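Local coordinates for 2-hydroxyethylphosphonate dioxygenase (Streptomyces viridochromogenes, PDB 4YAR), which uses non-heme iron and dioxygen to cleave 2-hydroxyethylphosphonate into hydroxymethylphosphonate and formate during biosynthesis of the antibiotic phosphinothricin tripeptide, at residues A[358-363]-A[380-385]; A[339-344]-A[400-405]; A[124-129]-A[180-185]; A[133-138]-A[172-177]; A[71-76]-A[367-372]. The protein carries 1 engineered substitution. All coordinates share one frame; numbering follows the deposited sequence.

Contact 1 (A[358-363]-A[380-385]); sequences YVVTEG and LEPDGS
Val360 and Gly384 meet backbone to backbone: Val360 N donates to Gly384 O at 2.9 Å, almost straight at the hydrogen (177°). The carbonyl of Val360 is gripped from two sources. Asp383 N reaches Val360 O at 2.8 Å, and a water donates both to this oxygen and to Asp383 OD1, tying carboxylate to strand. The Val360 side chain, short and branched, leans into the corner of the turn, CB lying 3.5 Å from Glu381 O and CG2 touching Leu380 CB at 3.8 Å. Pro382 packs its ring alongside, CD at 3.2 Å from Gly363 O.

What sets these groups in place is the turn Glu381-Gly384, closed by Gly384 N to Glu381 O at 2.7 Å. Proline suits the first corner, which needs phi near -60°; Asp383 takes the second with positive phi. Further out, Asp383 forms a salt bridge with Arg193 and a hydrogen bond with His82. With Val359 and Ser385 forming an antiparallel non-hydrogen-bonded pair, and a classic bulge at Thr361 and Glu362 opposite Thr401, this is a type II turn leading into strand 385-388 of the seven-stranded antiparallel sheet.

Contact 2 (A[339-344]-A[400-405]); sequences LRVDAD and GTVLKF
Leu339 with Val402 and Val341 with Gly400 form the hydrogen-bonded pairs of an antiparallel beta ladder, with Arg340 and Thr401 as the non-hydrogen-bonded pair between them. The ladder joins strands 335-343 and 400-407 inside a large antiparallel sheet, an arrangement consistent with the cupin-like beta fold of this enzyme.

Each hydrogen-bonded pair has two bonds. Leu339 N gives to Val402 O at 2.9 Å and Val402 N returns to Leu339 O at 2.9 Å. At the other pair Val341 N reaches Gly400 O at 2.9 Å, while Gly400 N to Val341 O is longer, 3.1 Å. Thr401 CA adds a CH contact to Leu339 O at 3.4 Å.

Side chains alternate between the faces. Leu339, Val341 and Val402 share one face, where they build a small apolar patch: Val402 CG1, lying between its own backbone N and carbonyl carbon (chi1 68°), is turned to Leu339 CB at 3.9 Å and also borders Val341 CG2. Beta-branched valines suit an extended backbone such as this. On the other face Arg340 and Thr401 lie against Trp168. Gly400 pairs with Val341 through backbone alone.

Lys404, two residues beyond Val402 on the same strand, is amphipathic here. Its amine leads off to a salt bridge with Asp352 and a hydrogen bond with Tyr358 OH, while its aliphatic stem crosses Leu339, CD meeting Leu339 CD1 at 4.0 Å.

Contact 3 (A[124-129]-A[180-185]); sequences ALNNGH and CPHSYS. With CD (cadmium ion), chain B.
Asn126 and His182 are brought together by the same kind of first torsion: in each, CG stands between the backbone N and the carbonyl carbon (chi1 69° and 43°). His129 also takes this crowded position, and its ring and that of His182 converge on one cadmium ion with their planes at 90°. His129 NE2 binds the metal at 2.3 Å and His182 NE2 at 2.4 Å, and four waters complete the six ligands. Imidazole suits the task because one nitrogen can bind metal while the other is held by the protein: His182 ND1 donates to Cys180 O at 2.6 Å, close to the ring plane, which fixes the rotation of the ring.

Asn126 crosses His182 obliquely, its amide nearly perpendicular to the imidazole and its ND2 over one ring face, 3.3 Å above the plane and displaced toward the rim. Its OD1 takes two donors from opposite faces of the amide plane, His182 N at 2.9 Å and Gly128 N at 3.0 Å, the latter making an Asx turn. Asn126 N returns a bond to His182 O at 3.2 Å. Gly128 can adopt a positive phi here and leaves room for Cys180 and Pro181, while Pro181 CB packs on Asn126 O.

His129 and His182 are among the residues that bind iron, and Asn126 contributes to a substrate site shared between dimer partners. Asn126 thus grips the backbone N-H and C=O of a metal-binding histidine, while the four waters on cadmium are ligands of a kind that a substrate could displace.

Contact 4 (A[133-138]-A[172-177]); sequences AITVNL and DSYVHP. Engineered in segment 172-177: His176 (natural residue Glu).
Thr135 and Tyr174 run alongside each other on one face of an antiparallel ladder. The tyrosine CG stands between its own backbone N and carbonyl carbon (chi1 78°), and the ring then brings CE1 to Thr135 CB at 3.7 Å. Thr135 suits this place as a short branched neighbour to a broad ring. The tyrosine hydroxyl goes further, hydrogen-bonding Trp147 NE1 and Tyr184 OH.

Along the same face His176, an engineered residue that replaces glutamate, has CG anti to the backbone N (chi1 -176°), and its CB lies 3.8 Å from Ala133 O. It was modelled in two conformers, so the finer placement of its ring is doubtful. Ala133 touches Ser196, a substrate-binding residue, and Thr198 of strand 192-198.

The opposite face carries Ile134, Val136, Ser173 and Val175. Ile134 CG1 meets Val175 CG2 at a slant, 4.0 Å away, while Val136 CB rests 4.0 Å from Ser173 CB. The serine is small enough to pair closely with the branched valine.

Backbone bonds set this alternation: Thr135 N to Tyr174 O at 2.9 Å, its return from Tyr174 N to Thr135 O at 3.0 Å, and His176 N to Ala133 O at 2.9 Å. Chemically, the ladder separates a largely apolar face, where Val136 meets Phe405 and Ser173 OG is satisfied by Ala326 N, from a more polar face that carries position 176, a substrate-binding position in this enzyme, on a firmly bonded edge strand.

Contact 5 (A[71-76]-A[367-372]); sequences LTVVHK and LEWDGP. With CD (cadmium ion), chain D.
Val73 points at the face of Trp369. Its CG2 sits 3.5 Å from the centroid of the five-membered ring of Trp369, only 11° off the normal, a CH-pi contact, and CB also lies over the indole. CG1, anti to the backbone N (chi1 170°), is carried over the six-membered ring, 4.0 Å from Trp369 CH2, and reaches Leu367 CD2 as well. A branched valine suits a flat indole because its two methyls cover both rings.

Thr72 and His75 both cross the tryptophan at about a right angle. Thr72 OG1 lies near the pyrrole end, where one water, in the indole plane, accepts from Trp369 NE1 at 2.7 Å and bonds Thr72 OG1 at 2.7 Å, satisfying the polar edge of a buried ring. The threonine methyl meets proline tip to tip, a tight 3.5 Å from Thr72 CG2 to Pro372 CD. At the far end His75 CD2 approaches Trp369 CH2 at 3.9 Å. The same imidazole binds a cadmium ion through His75 NE2 at 2.5 Å.

The strand axes run 9.6 Å apart, a gap between two layers that side chains bridge. Strand 73-76 borders strand 385-388 at the edge of the seven-stranded sheet; strand 365-371 lies between strands 374-380 and 394-397.

In the fold
Contacts 2 and 4 are buried antiparallel ladders, one in each large sheet, and they touch where Leu403 and Phe405, on the side opposite to Val402, pack on Leu138 and Val136. Contact 1 is partly buried and adjoins contact 2 directly: Val359 O is close to Leu403 N, since strands 355-362 and 400-407 are neighbours. Contact 5 joins the same sheet through Lys76 and Ser385, but it links two layers by side chains and a water instead of a ladder. Contact 3 lies at the surface and adjoins contact 4, strands 173-176 and 183-186 being consecutive in the chain; it holds two iron-binding histidines. Metal coordination and an asparagine amide carry it, whereas contact 1 relies on a turn.

Contact 1 (A[358-363]-A[380-385])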
# COMPACT_ATOMS: atom_id res chain seq x y z
N TYR A 358 3.97 4.24 -12.34
CA TYR A 358 4.99 5.10 -12.88
C TYR A 358 4.39 6.29 -13.61
O TYR A 358 3.39 6.12 -14.33
CB TYR A 358 5.86 4.37 -13.95
CG TYR A 358 6.80 3.29 -13.46
CD1 TYR A 358 8.02 3.60 -12.91
CD2 TYR A 358 6.44 1.97 -13.54
CE1 TYR A 358 8.89 2.63 -12.53
CE2 TYR A 358 7.29 0.97 -13.14
CZ TYR A 358 8.53 1.30 -12.62
OH TYR A 358 9.41 0.32 -12.20
N VAL A 359 5.02 7.44 -13.51
CA VAL A 359 4.70 8.61 -14.38
C VAL A 359 5.91 9.26 -14.97
O VAL A 359 6.94 9.55 -14.26
CB VAL A 359 3.78 9.64 -13.68
CG1 VAL A 359 4.46 10.23 -12.46
CG2 VAL A 359 3.33 10.74 -14.67
N VAL A 360 5.86 9.45 -16.28
CA VAL A 360 6.96 10.01 -17.03
C VAL A 360 6.94 11.53 -16.87
O VAL A 360 5.91 12.16 -17.04
CB VAL A 360 6.87 9.69 -18.55
CG1 VAL A 360 8.01 10.32 -19.28
CG2 VAL A 360 6.85 8.22 -18.84
N THR A 361 8.07 12.10 -16.54
CA THR A 361 8.23 13.55 -16.39
C THR A 361 9.12 14.19 -17.42
O THR A 361 8.99 15.40 -17.65
CB THR A 361 8.73 13.96 -15.04
OG1 THR A 361 10.02 13.40 -14.81
CG2 THR A 361 7.77 13.49 -13.92
N GLU A 362 9.87 13.41 -18.16
CA GLU A 362 10.70 13.91 -19.25
C GLU A 362 11.03 12.82 -20.21
O GLU A 362 11.41 11.72 -19.82
CB GLU A 362 12.00 14.46 -18.72
CG GLU A 362 12.68 15.44 -19.67
CD GLU A 362 14.07 15.72 -19.18
OE1 GLU A 362 14.20 16.59 -18.28
OE2 GLU A 362 15.01 15.06 -19.66
N GLY A 363 10.96 13.14 -21.51
CA GLY A 363 11.44 12.23 -22.54
C GLY A 363 10.35 11.37 -23.13
O GLY A 363 9.18 11.29 -22.63
N LEU A 380 5.82 6.07 -23.92
CA LEU A 380 5.16 7.09 -23.09
C LEU A 380 5.94 8.40 -23.05
O LEU A 380 7.16 8.45 -22.84
CB LEU A 380 4.88 6.53 -21.68
CG LEU A 380 4.02 5.27 -21.53
CD1 LEU A 380 4.17 4.72 -20.11
CD2 LEU A 380 2.54 5.53 -21.78
N GLU A 381 5.23 9.49 -23.23
CA GLU A 381 5.75 10.84 -23.13
C GLU A 381 5.40 11.43 -21.74
O GLU A 381 4.64 10.80 -20.97
CB GLU A 381 5.11 11.70 -24.24
CG GLU A 381 5.57 11.32 -25.62
CD GLU A 381 4.89 12.15 -26.71
OE1 GLU A 381 5.33 13.27 -26.95
OE2 GLU A 381 3.89 11.69 -27.27
N PRO A 382 5.88 12.66 -21.43
CA PRO A 382 5.54 13.24 -20.14
C PRO A 382 4.10 13.30 -19.86
O PRO A 382 3.29 13.64 -20.74
CB PRO A 382 6.19 14.63 -20.17
CG PRO A 382 7.35 14.46 -21.13
CD PRO A 382 6.85 13.51 -22.18
N ASP A 383 3.75 12.96 -18.62
CA ASP A 383 2.37 12.72 -18.19
C ASP A 383 1.74 11.34 -18.56
O ASP A 383 0.71 10.95 -17.97
CB ASP A 383 1.39 13.82 -18.58
CG ASP A 383 1.71 15.18 -17.93
OD1 ASP A 383 2.50 15.27 -16.93
OD2 ASP A 383 1.24 16.21 -18.49
N GLY A 384 2.31 10.63 -19.52
CA GLY A 384 2.04 9.21 -19.65
C GLY A 384 2.40 8.43 -18.41
O GLY A 384 3.38 8.80 -17.69
N SER A 385 1.68 7.32 -18.18
CA SER A 385 1.89 6.55 -16.96
C SER A 385 1.63 5.09 -17.19
O SER A 385 0.97 4.71 -18.19
CB SER A 385 0.95 7.08 -15.86
OG SER A 385 -0.39 7.03 -16.29
O HOH W 1 4.67 14.37 -15.71

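Contact 2 (A[339-344]-A[400-405])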
# COMPACT_ATOMS: atom_id res chain seq x y z
N LEU A 339 13.56 8.31 -10.89
CA LEU A 339 14.46 7.51 -11.76
C LEU A 339 14.86 8.24 -13.07
O LEU A 339 14.03 8.63 -13.86
CB LEU A 339 13.85 6.21 -12.15
CG LEU A 339 13.49 5.18 -11.10
CD1 LEU A 339 13.00 3.94 -11.77
CD2 LEU A 339 14.73 4.83 -10.25
N ARG A 340 16.15 8.37 -13.25
CA ARG A 340 16.72 8.83 -14.53
C ARG A 340 17.09 7.63 -15.44
O ARG A 340 17.79 6.74 -15.00
CB ARG A 340 17.95 9.67 -14.18
CG ARG A 340 18.31 10.74 -15.15
CD ARG A 340 19.66 11.30 -14.80
NE ARG A 340 19.71 12.73 -15.03
CZ ARG A 340 20.82 13.46 -15.04
NH1 ARG A 340 22.02 12.89 -14.84
NH2 ARG A 340 20.75 14.78 -15.26
N VAL A 341 16.59 7.63 -16.69
CA VAL A 341 16.82 6.58 -17.65
C VAL A 341 17.75 7.18 -18.73
O VAL A 341 17.54 8.30 -19.16
CB VAL A 341 15.46 6.14 -18.31
CG1 VAL A 341 15.66 4.98 -19.24
CG2 VAL A 341 14.44 5.80 -17.22
N ASP A 342 18.72 6.43 -19.17
CA ASP A 342 19.68 6.94 -20.18
C ASP A 342 20.32 5.86 -21.04
O ASP A 342 21.52 5.68 -20.95
CB ASP A 342 20.80 7.74 -19.45
CG ASP A 342 21.75 6.84 -18.56
OD1 ASP A 342 21.41 5.69 -18.18
OD2 ASP A 342 22.86 7.32 -18.23
N ALA A 343 19.54 5.16 -21.87
CA ALA A 343 20.08 4.19 -22.86
C ALA A 343 18.99 3.56 -23.79
O ALA A 343 17.82 3.45 -23.41
CB ALA A 343 20.89 3.10 -22.15
N ASP A 344 19.40 3.13 -25.00
CA ASP A 344 18.49 2.61 -26.05
C ASP A 344 18.09 1.12 -25.92
O ASP A 344 17.06 0.70 -26.43
CB ASP A 344 19.13 2.84 -27.44
CG ASP A 344 18.10 2.95 -28.58
OD1 ASP A 344 16.96 2.42 -28.48
OD2 ASP A 344 18.46 3.57 -29.62
N GLY A 400 15.32 10.09 -20.40
CA GLY A 400 14.20 10.71 -19.76
C GLY A 400 14.17 10.37 -18.29
O GLY A 400 15.19 9.96 -17.68
N THR A 401 13.04 10.71 -17.71
CA THR A 401 12.84 10.65 -16.26
C THR A 401 11.47 10.11 -16.01
O THR A 401 10.47 10.47 -16.66
CB THR A 401 12.94 12.05 -15.59
OG1 THR A 401 14.16 12.64 -15.94
CG2 THR A 401 12.93 11.93 -14.02
N VAL A 402 11.41 9.27 -14.99
CA VAL A 402 10.16 8.74 -14.59
C VAL A 402 10.07 8.74 -13.07
O VAL A 402 11.08 8.47 -12.40
CB VAL A 402 9.95 7.34 -15.22
CG1 VAL A 402 10.91 6.31 -14.65
CG2 VAL A 402 8.54 6.84 -15.00
N LEU A 403 8.88 8.97 -12.54
CA LEU A 403 8.68 8.81 -11.07
C LEU A 403 8.12 7.41 -10.82
O LEU A 403 7.28 6.95 -11.60
CB LEU A 403 7.70 9.87 -10.57
CG LEU A 403 8.01 11.36 -10.76
CD1 LEU A 403 7.16 12.27 -9.91
CD2 LEU A 403 9.46 11.62 -10.52
N LYS A 404 8.68 6.72 -9.82
CA LYS A 404 8.31 5.37 -9.48
C LYS A 404 7.69 5.37 -8.09
O LYS A 404 8.36 5.65 -7.07
CB LYS A 404 9.50 4.45 -9.49
CG LYS A 404 9.22 3.07 -8.93
CD LYS A 404 10.42 2.21 -9.23
CE LYS A 404 10.22 0.78 -8.76
NZ LYS A 404 10.66 -0.08 -9.83
N PHE A 405 6.44 4.99 -8.03
CA PHE A 405 5.73 4.87 -6.74
C PHE A 405 5.44 3.41 -6.50
O PHE A 405 5.23 2.61 -7.43
CB PHE A 405 4.42 5.70 -6.72
CG PHE A 405 4.60 7.17 -6.92
CD1 PHE A 405 4.92 8.01 -5.84
CD2 PHE A 405 4.53 7.72 -8.18
CE1 PHE A 405 5.05 9.39 -6.01
CE2 PHE A 405 4.65 9.10 -8.35
CZ PHE A 405 4.94 9.92 -7.28

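Contact 3 (A[124-129]-A[180-185])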
# COMPACT_ATOMS: atom_id res chain seq x y z
N ALA A 124 -8.53 26.40 1.70
CA ALA A 124 -9.49 25.79 2.59
C ALA A 124 -9.12 24.32 2.68
O ALA A 124 -8.71 23.73 1.68
CB ALA A 124 -10.92 26.00 2.08
N LEU A 125 -9.23 23.77 3.88
CA LEU A 125 -8.85 22.35 4.10
C LEU A 125 -9.83 21.34 3.55
O LEU A 125 -11.03 21.62 3.44
CB LEU A 125 -8.67 22.11 5.61
CG LEU A 125 -7.49 22.82 6.26
CD1 LEU A 125 -7.71 22.78 7.76
CD2 LEU A 125 -6.15 22.20 5.94
N ASN A 126 -9.35 20.14 3.17
CA ASN A 126 -10.25 19.02 2.95
C ASN A 126 -10.56 18.31 4.29
O ASN A 126 -10.12 18.75 5.35
CB ASN A 126 -9.68 18.05 1.91
CG ASN A 126 -8.45 17.30 2.38
OD1 ASN A 126 -8.16 17.23 3.56
ND2 ASN A 126 -7.71 16.71 1.41
N ASN A 127 -11.29 17.21 4.22
CA ASN A 127 -11.63 16.41 5.42
C ASN A 127 -10.57 15.41 5.89
O ASN A 127 -10.66 14.90 7.01
CB ASN A 127 -12.92 15.62 5.16
CG ASN A 127 -14.10 16.50 4.79
OD1 ASN A 127 -14.94 16.12 3.95
ND2 ASN A 127 -14.18 17.69 5.41
N GLY A 128 -9.59 15.08 5.07
CA GLY A 128 -8.63 14.00 5.46
C GLY A 128 -9.17 12.64 5.00
O GLY A 128 -10.33 12.53 4.67
N HIS A 129 -8.36 11.61 4.97
CA HIS A 129 -8.77 10.30 4.54
C HIS A 129 -7.90 9.27 5.24
O HIS A 129 -6.84 9.58 5.75
CB HIS A 129 -8.71 10.16 3.01
CG HIS A 129 -7.49 10.74 2.37
ND1 HIS A 129 -6.26 10.17 2.48
CD2 HIS A 129 -7.34 11.82 1.55
CE1 HIS A 129 -5.37 10.89 1.82
NE2 HIS A 129 -6.01 11.90 1.25
N CYS A 180 -5.06 13.25 8.43
CA CYS A 180 -4.71 14.66 8.55
C CYS A 180 -5.40 15.44 7.42
O CYS A 180 -5.22 15.10 6.25
CB CYS A 180 -3.19 14.85 8.46
SG CYS A 180 -2.59 16.45 9.11
N PRO A 181 -6.20 16.45 7.77
CA PRO A 181 -6.76 17.29 6.70
C PRO A 181 -5.64 18.09 6.04
O PRO A 181 -4.69 18.49 6.74
CB PRO A 181 -7.68 18.24 7.43
CG PRO A 181 -8.05 17.51 8.68
CD PRO A 181 -6.80 16.79 9.07
N HIS A 182 -5.74 18.33 4.74
CA HIS A 182 -4.64 18.97 4.04
C HIS A 182 -5.15 19.79 2.88
O HIS A 182 -6.29 19.56 2.37
CB HIS A 182 -3.58 17.95 3.57
CG HIS A 182 -4.17 16.72 2.97
ND1 HIS A 182 -4.85 15.79 3.73
CD2 HIS A 182 -4.17 16.26 1.70
CE1 HIS A 182 -5.24 14.80 2.94
NE2 HIS A 182 -4.85 15.08 1.71
N SER A 183 -4.37 20.79 2.49
CA SER A 183 -4.65 21.50 1.24
C SER A 183 -3.44 22.24 0.81
O SER A 183 -2.44 22.31 1.56
CB SER A 183 -5.82 22.51 1.40
OG SER A 183 -5.53 23.41 2.47
N TYR A 184 -3.49 22.84 -0.38
CA TYR A 184 -2.32 23.49 -0.95
C TYR A 184 -2.70 24.77 -1.68
O TYR A 184 -3.77 24.80 -2.26
CB TYR A 184 -1.67 22.53 -1.99
CG TYR A 184 -1.33 21.19 -1.38
CD1 TYR A 184 -0.15 20.99 -0.66
CD2 TYR A 184 -2.16 20.13 -1.53
CE1 TYR A 184 0.15 19.75 -0.08
CE2 TYR A 184 -1.88 18.88 -0.96
CZ TYR A 184 -0.73 18.70 -0.25
OH TYR A 184 -0.48 17.47 0.29
N SER A 185 -1.81 25.78 -1.67
CA SER A 185 -1.93 26.92 -2.53
C SER A 185 -0.62 27.21 -3.17
O SER A 185 0.40 26.68 -2.70
CB SER A 185 -2.36 28.15 -1.74
OG SER A 185 -1.49 28.42 -0.67
CD CD B . -5.22 13.58 -0.13
O HOH W 2 -5.76 12.49 5.30
O HOH W 3 -5.12 12.31 -1.92
O HOH W 4 -4.01 15.11 -1.66
O HOH W 5 -3.32 12.20 -0.14
O HOH W 6 -7.43 14.28 -0.66

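Contact 4 (A[133-138]-A[172-177])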
# COMPACT_ATOMS: atom_id res chain seq x y z
N ALA A 133 -0.32 9.02 2.29
CA ALA A 133 0.11 9.33 0.92
C ALA A 133 1.53 9.89 0.88
O ALA A 133 1.95 10.58 1.80
CB ALA A 133 -0.84 10.30 0.27
N ILE A 134 2.24 9.65 -0.23
CA ILE A 134 3.45 10.41 -0.55
C ILE A 134 2.94 11.54 -1.47
O ILE A 134 2.16 11.30 -2.38
CB ILE A 134 4.57 9.55 -1.25
CG1 ILE A 134 5.28 8.56 -0.29
CG2 ILE A 134 5.65 10.42 -1.89
CD1 ILE A 134 6.15 7.49 -0.97
N THR A 135 3.41 12.76 -1.21
CA THR A 135 3.11 13.93 -2.00
C THR A 135 4.41 14.56 -2.41
O THR A 135 5.37 14.72 -1.61
CB THR A 135 2.27 14.99 -1.24
OG1 THR A 135 1.08 14.36 -0.72
CG2 THR A 135 1.90 16.13 -2.18
N VAL A 136 4.49 14.80 -3.69
CA VAL A 136 5.69 15.40 -4.30
C VAL A 136 5.29 16.58 -5.18
O VAL A 136 4.34 16.51 -5.95
CB VAL A 136 6.53 14.35 -5.05
CG1 VAL A 136 5.77 13.67 -6.15
CG2 VAL A 136 7.87 14.93 -5.51
N ASN A 137 6.08 17.64 -5.07
CA ASN A 137 5.90 18.81 -5.92
C ASN A 137 6.57 18.59 -7.27
O ASN A 137 7.78 18.40 -7.40
CB ASN A 137 6.40 20.08 -5.26
CG ASN A 137 6.02 21.37 -6.03
OD1 ASN A 137 5.38 21.36 -7.12
ND2 ASN A 137 6.38 22.51 -5.44
N LEU A 138 5.79 18.61 -8.32
CA LEU A 138 6.35 18.50 -9.69
C LEU A 138 6.88 19.87 -10.23
O LEU A 138 7.61 19.95 -11.25
CB LEU A 138 5.24 18.04 -10.66
CG LEU A 138 4.67 16.62 -10.54
CD1 LEU A 138 3.58 16.19 -11.54
CD2 LEU A 138 5.81 15.61 -10.44
N ASP A 172 10.45 18.96 -3.40
CA ASP A 172 10.33 18.40 -2.07
C ASP A 172 9.23 17.33 -2.07
O ASP A 172 8.23 17.40 -2.88
CB ASP A 172 9.93 19.49 -1.05
CG ASP A 172 11.04 20.53 -0.71
OD1 ASP A 172 12.23 20.39 -1.03
OD2 ASP A 172 10.67 21.59 -0.13
N SER A 173 9.32 16.40 -1.12
CA SER A 173 8.28 15.41 -0.91
C SER A 173 8.07 15.18 0.55
O SER A 173 8.97 15.45 1.34
CB SER A 173 8.61 14.07 -1.62
OG SER A 173 9.87 13.58 -1.20
N TYR A 174 6.91 14.69 0.91
CA TYR A 174 6.65 14.27 2.26
C TYR A 174 5.54 13.21 2.33
O TYR A 174 4.71 13.05 1.39
CB TYR A 174 6.28 15.47 3.16
CG TYR A 174 4.85 15.96 2.99
CD1 TYR A 174 4.41 16.60 1.84
CD2 TYR A 174 3.93 15.78 4.04
CE1 TYR A 174 3.10 17.02 1.71
CE2 TYR A 174 2.64 16.21 3.93
CZ TYR A 174 2.21 16.84 2.78
OH TYR A 174 0.88 17.21 2.72
N VAL A 175 5.45 12.59 3.50
CA VAL A 175 4.42 11.62 3.76
C VAL A 175 3.42 12.26 4.68
O VAL A 175 3.76 12.69 5.79
CB VAL A 175 4.90 10.37 4.44
CG1 VAL A 175 3.68 9.49 4.73
CG2 VAL A 175 5.88 9.68 3.53
N HIS A 176 2.18 12.18 4.20
CA HIS A 176 1.03 12.73 4.84
C HIS A 176 0.53 11.64 5.77
O HIS A 176 0.42 10.44 5.41
CB HIS A 176 0.01 13.18 3.77
CG HIS A 176 -1.19 13.86 4.32
ND1 HIS A 176 -1.11 14.94 5.18
CD2 HIS A 176 -2.51 13.61 4.15
CE1 HIS A 176 -2.33 15.32 5.52
NE2 HIS A 176 -3.19 14.55 4.87
N PRO A 177 0.30 12.02 7.02
CA PRO A 177 -0.21 10.99 7.87
C PRO A 177 -1.70 10.70 7.60
O PRO A 177 -2.41 11.55 7.09
CB PRO A 177 -0.02 11.55 9.27
CG PRO A 177 0.03 13.04 9.13
CD PRO A 177 0.47 13.33 7.73

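Contact 5 (A[71-76]-A[367-372])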
# COMPACT_ATOMS: atom_id res chain seq x y z
N LEU A 71 -3.65 -9.70 -15.26
CA LEU A 71 -3.14 -8.38 -15.61
C LEU A 71 -1.69 -8.39 -15.31
O LEU A 71 -1.29 -8.93 -14.30
CB LEU A 71 -3.80 -7.23 -14.80
CG LEU A 71 -4.97 -6.52 -15.48
CD1 LEU A 71 -5.92 -7.48 -16.18
CD2 LEU A 71 -5.66 -5.68 -14.43
N THR A 72 -0.92 -7.71 -16.13
CA THR A 72 0.50 -7.51 -15.89
C THR A 72 0.80 -6.00 -15.89
O THR A 72 1.41 -5.50 -14.96
CB THR A 72 1.37 -8.18 -16.98
OG1 THR A 72 0.95 -7.68 -18.27
CG2 THR A 72 1.15 -9.65 -16.95
N VAL A 73 0.45 -5.32 -16.97
CA VAL A 73 0.77 -3.90 -17.15
C VAL A 73 -0.45 -3.21 -17.70
O VAL A 73 -1.13 -3.75 -18.58
CB VAL A 73 1.96 -3.65 -18.04
CG1 VAL A 73 2.12 -2.14 -18.41
CG2 VAL A 73 3.20 -4.15 -17.36
N VAL A 74 -0.74 -2.01 -17.16
CA VAL A 74 -1.81 -1.13 -17.66
C VAL A 74 -1.11 0.19 -17.93
O VAL A 74 -0.21 0.58 -17.15
CB VAL A 74 -2.87 -0.91 -16.57
CG1 VAL A 74 -3.85 0.17 -17.00
CG2 VAL A 74 -3.57 -2.26 -16.30
N HIS A 75 -1.44 0.87 -19.03
CA HIS A 75 -0.79 2.15 -19.37
C HIS A 75 -1.82 3.18 -19.87
O HIS A 75 -2.96 2.81 -20.23
CB HIS A 75 0.35 1.93 -20.34
CG HIS A 75 -0.06 1.14 -21.53
ND1 HIS A 75 -0.80 1.69 -22.57
CD2 HIS A 75 0.15 -0.16 -21.85
CE1 HIS A 75 -1.03 0.75 -23.47
NE2 HIS A 75 -0.49 -0.38 -23.05
N LYS A 76 -1.46 4.46 -19.80
CA LYS A 76 -2.37 5.56 -20.06
C LYS A 76 -1.58 6.67 -20.69
O LYS A 76 -0.55 7.08 -20.14
CB LYS A 76 -3.01 6.07 -18.76
CG LYS A 76 -4.10 7.10 -18.98
CD LYS A 76 -4.86 7.31 -17.69
CE LYS A 76 -6.01 8.26 -17.85
NZ LYS A 76 -6.86 8.19 -16.63
N LEU A 367 8.61 1.53 -22.06
CA LEU A 367 8.43 0.53 -20.99
C LEU A 367 8.28 -0.83 -21.69
O LEU A 367 7.37 -0.99 -22.47
CB LEU A 367 7.24 0.84 -20.11
CG LEU A 367 6.76 -0.27 -19.11
CD1 LEU A 367 7.75 -0.50 -18.00
CD2 LEU A 367 5.44 0.15 -18.48
N GLU A 368 9.14 -1.76 -21.35
CA GLU A 368 9.01 -3.16 -21.81
C GLU A 368 8.63 -4.09 -20.69
O GLU A 368 9.12 -3.89 -19.58
CB GLU A 368 10.34 -3.62 -22.33
CG GLU A 368 10.81 -2.78 -23.48
CD GLU A 368 12.07 -3.33 -24.03
OE1 GLU A 368 12.78 -4.11 -23.28
OE2 GLU A 368 12.34 -2.92 -25.20
N TRP A 369 7.85 -5.11 -21.02
CA TRP A 369 7.49 -6.16 -20.04
C TRP A 369 7.34 -7.54 -20.70
O TRP A 369 7.21 -7.66 -21.94
CB TRP A 369 6.26 -5.75 -19.24
CG TRP A 369 4.96 -5.71 -19.95
CD1 TRP A 369 3.94 -6.66 -19.88
CD2 TRP A 369 4.43 -4.63 -20.69
NE1 TRP A 369 2.88 -6.27 -20.60
CE2 TRP A 369 3.14 -5.02 -21.11
CE3 TRP A 369 4.91 -3.36 -21.04
CZ2 TRP A 369 2.34 -4.20 -21.89
CZ3 TRP A 369 4.14 -2.59 -21.84
CH2 TRP A 369 2.83 -3.01 -22.25
N ASP A 370 7.27 -8.56 -19.84
CA ASP A 370 7.09 -9.93 -20.28
C ASP A 370 5.73 -10.38 -19.71
O ASP A 370 5.48 -10.36 -18.49
CB ASP A 370 8.32 -10.74 -19.89
CG ASP A 370 9.55 -10.26 -20.63
OD1 ASP A 370 9.58 -10.40 -21.88
OD2 ASP A 370 10.47 -9.73 -19.98
N GLY A 371 4.79 -10.59 -20.61
CA GLY A 371 3.44 -10.92 -20.19
C GLY A 371 2.95 -12.22 -20.77
O GLY A 371 3.69 -12.90 -21.46
N PRO A 372 1.66 -12.51 -20.57
CA PRO A 372 1.03 -13.72 -21.09
C PRO A 372 1.10 -13.89 -22.58
O PRO A 372 0.99 -15.00 -23.07
CB PRO A 372 -0.44 -13.55 -20.70
CG PRO A 372 -0.43 -12.60 -19.53
CD PRO A 372 0.74 -11.72 -19.72
CD CD D . -1.48 -2.17 -24.50
O HOH W 7 0.75 -7.96 -20.97